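Long-range contact in uncharacterized protein (Leishmania major, PDB 3KSV), which probably acts as a zinc-containing nucleotide hydrolase or transferase of the histidine triad (HIT) family, though its substrate is not established: residues Ser57-Leu62 and Pro105-His110. Numbering follows the deposited sequence.
Sequences SCLHEL and PHVHFH. With ZN (zinc ion), chain B.
Val-107 stands with CG1 anti to its backbone N and CG2 anti to the carbonyl carbon, a choice that aims CG2 at the backbone of Cys-58 and CG1 at Leu-59. Leu-59 answers with CG anti to its own N (chi1 -170°), and chi2 of 59° then turns CD1 toward segment 105-110, which carries the predicted histidine triad motif, residues 106-110, of this HIT fold. Val-107 CG2 packs tightly on the main chain, 3.3 Å from Cys-58 C. Further along both segments, Leu-59 CD1 sits 4.2 Å from Val-107 CG1 and meets the Phe-109 ring at its edge, near the ring plane, 4.1 Å from CZ; helix 64-82 adds Val-70 and Leu-74 against the same phenyl. At the Ser-57/Pro-105 end the backbones draw close, and Ser-57 CA makes a CA-H...O contact of 3.4 Å with Pro-105 O. Residues 59-61 form a short 3-10 turn, and Glu-61 OE1 takes weak bonds from the amides of Ser-57 and Cys-58. His-106, whose CB points away from this loop, binds zinc through ND1 with Cys-13, Cys-16 and His-55, while its NE2 bonds to Pro-52 O. The main chain of that ligand probably helps to set His-108, the predicted nucleotidyl-accepting histidine: His-108 ND1 donates in its ring plane to His-106 O at an N-H...O angle of 161°, the modelled 2.5 Å being unusually short.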
loop_
_atom_site.group_PDB
_atom_site.type_symbol
_atom_site.label_atom_id
_atom_site.label_comp_id
_atom_site.label_asym_id
_atom_site.label_seq_id
_atom_site.Cartn_x
_atom_site.Cartn_y
_atom_site.Cartn_z
ATOM N N SER A 57 1.789 -13.373 -7.364
ATOM C CA SER A 57 1.660 -12.394 -8.446
ATOM C C SER A 57 0.807 -11.148 -8.050
ATOM O O SER A 57 1.090 -10.025 -8.495
ATOM C CB SER A 57 1.115 -13.076 -9.703
ATOM O OG SER A 57 0.603 -12.117 -10.618
ATOM N N CYS A 58 -0.220 -11.360 -7.222
ATOM C CA CYS A 58 -1.097 -10.285 -6.735
ATOM C C CYS A 58 -1.281 -10.417 -5.207
ATOM O O CYS A 58 -1.036 -11.477 -4.620
ATOM C CB CYS A 58 -2.470 -10.312 -7.439
ATOM S SG CYS A 58 -2.461 -10.420 -9.290
ATOM N N LEU A 59 -1.717 -9.336 -4.570
ATOM C CA LEU A 59 -1.774 -9.278 -3.118
ATOM C C LEU A 59 -2.727 -10.313 -2.554
ATOM O O LEU A 59 -2.487 -10.852 -1.463
ATOM C CB LEU A 59 -2.169 -7.867 -2.642
ATOM C CG LEU A 59 -2.034 -7.609 -1.140
ATOM C CD1 LEU A 59 -0.604 -7.831 -0.670
ATOM C CD2 LEU A 59 -2.512 -6.180 -0.770
ATOM N N HIS A 60 -3.784 -10.609 -3.307
ATOM C CA HIS A 60 -4.794 -11.582 -2.874
ATOM C C HIS A 60 -4.291 -13.017 -2.892
ATOM O O HIS A 60 -4.969 -13.901 -2.385
ATOM C CB HIS A 60 -6.120 -11.453 -3.665
ATOM C CG HIS A 60 -6.006 -11.689 -5.140
ATOM N ND1 HIS A 60 -6.255 -12.921 -5.721
ATOM C CD2 HIS A 60 -5.726 -10.844 -6.161
ATOM C CE1 HIS A 60 -6.078 -12.833 -7.030
ATOM N NE2 HIS A 60 -5.762 -11.580 -7.321
ATOM N N GLU A 61 -3.104 -13.242 -3.462
ATOM C CA GLU A 61 -2.514 -14.571 -3.477
ATOM C C GLU A 61 -1.532 -14.763 -2.329
ATOM O O GLU A 61 -1.022 -15.863 -2.123
ATOM C CB GLU A 61 -1.829 -14.814 -4.818
ATOM C CG GLU A 61 -2.812 -15.016 -5.974
ATOM C CD GLU A 61 -2.116 -15.324 -7.299
ATOM O OE1 GLU A 61 -1.360 -14.444 -7.773
ATOM O OE2 GLU A 61 -2.325 -16.433 -7.864
ATOM N N LEU A 62 -1.287 -13.695 -1.570
ATOM C CA LEU A 62 -0.290 -13.706 -0.502
ATOM C C LEU A 62 -0.860 -14.411 0.737
ATOM O O LEU A 62 -2.035 -14.227 1.063
ATOM C CB LEU A 62 0.087 -12.252 -0.163
ATOM C CG LEU A 62 1.403 -11.940 0.544
ATOM C CD1 LEU A 62 2.586 -12.509 -0.222
ATOM C CD2 LEU A 62 1.528 -10.440 0.731
ATOM N N PRO A 105 5.411 -9.498 -12.430
ATOM C CA PRO A 105 4.330 -10.291 -11.843
ATOM C C PRO A 105 4.655 -10.897 -10.460
ATOM O O PRO A 105 4.504 -12.108 -10.251
ATOM C CB PRO A 105 4.087 -11.389 -12.904
ATOM C CG PRO A 105 5.408 -11.593 -13.547
ATOM C CD PRO A 105 6.125 -10.246 -13.484
ATOM N N HIS A 106 5.088 -10.048 -9.525
ATOM C CA HIS A 106 5.423 -10.465 -8.153
ATOM C C HIS A 106 5.049 -9.258 -7.276
ATOM O O HIS A 106 5.361 -8.112 -7.631
ATOM C CB HIS A 106 6.922 -10.851 -8.093
ATOM C CG HIS A 106 7.423 -11.313 -6.746
ATOM N ND1 HIS A 106 8.213 -12.433 -6.592
ATOM C CD2 HIS A 106 7.309 -10.777 -5.511
ATOM C CE1 HIS A 106 8.538 -12.582 -5.319
ATOM N NE2 HIS A 106 7.997 -11.590 -4.640
ATOM N N VAL A 107 4.335 -9.495 -6.173
ATOM C CA VAL A 107 3.861 -8.391 -5.325
ATOM C C VAL A 107 5.056 -7.524 -4.909
ATOM O O VAL A 107 6.071 -8.031 -4.422
ATOM C CB VAL A 107 3.157 -8.908 -4.055
ATOM C CG1 VAL A 107 2.899 -7.769 -3.068
ATOM C CG2 VAL A 107 1.834 -9.621 -4.423
ATOM N N HIS A 108 4.945 -6.214 -5.134
ATOM C CA HIS A 108 5.934 -5.280 -4.621
ATOM C C HIS A 108 5.268 -3.961 -4.250
ATOM O O HIS A 108 4.501 -3.400 -5.030
ATOM C CB HIS A 108 7.092 -5.088 -5.601
ATOM C CG HIS A 108 6.666 -4.753 -6.994
ATOM N ND1 HIS A 108 6.015 -5.655 -7.807
ATOM C CD2 HIS A 108 6.843 -3.635 -7.738
ATOM C CE1 HIS A 108 5.799 -5.101 -8.986
ATOM N NE2 HIS A 108 6.287 -3.876 -8.971
ATOM N N PHE A 109 5.544 -3.522 -3.025
ATOM C CA PHE A 109 5.106 -2.238 -2.515
ATOM C C PHE A 109 6.184 -1.201 -2.795
ATOM O O PHE A 109 7.305 -1.335 -2.345
ATOM C CB PHE A 109 4.870 -2.319 -1.000
ATOM C CG PHE A 109 3.622 -3.025 -0.623
ATOM C CD1 PHE A 109 2.466 -2.302 -0.342
ATOM C CD2 PHE A 109 3.585 -4.409 -0.570
ATOM C CE1 PHE A 109 1.322 -2.928 -0.015
ATOM C CE2 PHE A 109 2.421 -5.059 -0.235
ATOM C CZ PHE A 109 1.280 -4.316 0.058
ATOM N N HIS A 110 5.838 -0.171 -3.545
ATOM C CA HIS A 110 6.703 0.975 -3.737
ATOM C C HIS A 110 6.505 1.898 -2.521
ATOM O O HIS A 110 5.347 2.133 -2.110
ATOM C CB HIS A 110 6.277 1.743 -4.992
ATOM C CG HIS A 110 6.318 0.949 -6.271
ATOM N ND1 HIS A 110 7.391 0.985 -7.129
ATOM C CD2 HIS A 110 5.380 0.175 -6.876
ATOM C CE1 HIS A 110 7.126 0.241 -8.188
ATOM N NE2 HIS A 110 5.912 -0.265 -8.059
HETATM ZN ZN ZN B . 8.704 -13.648 -8.432
#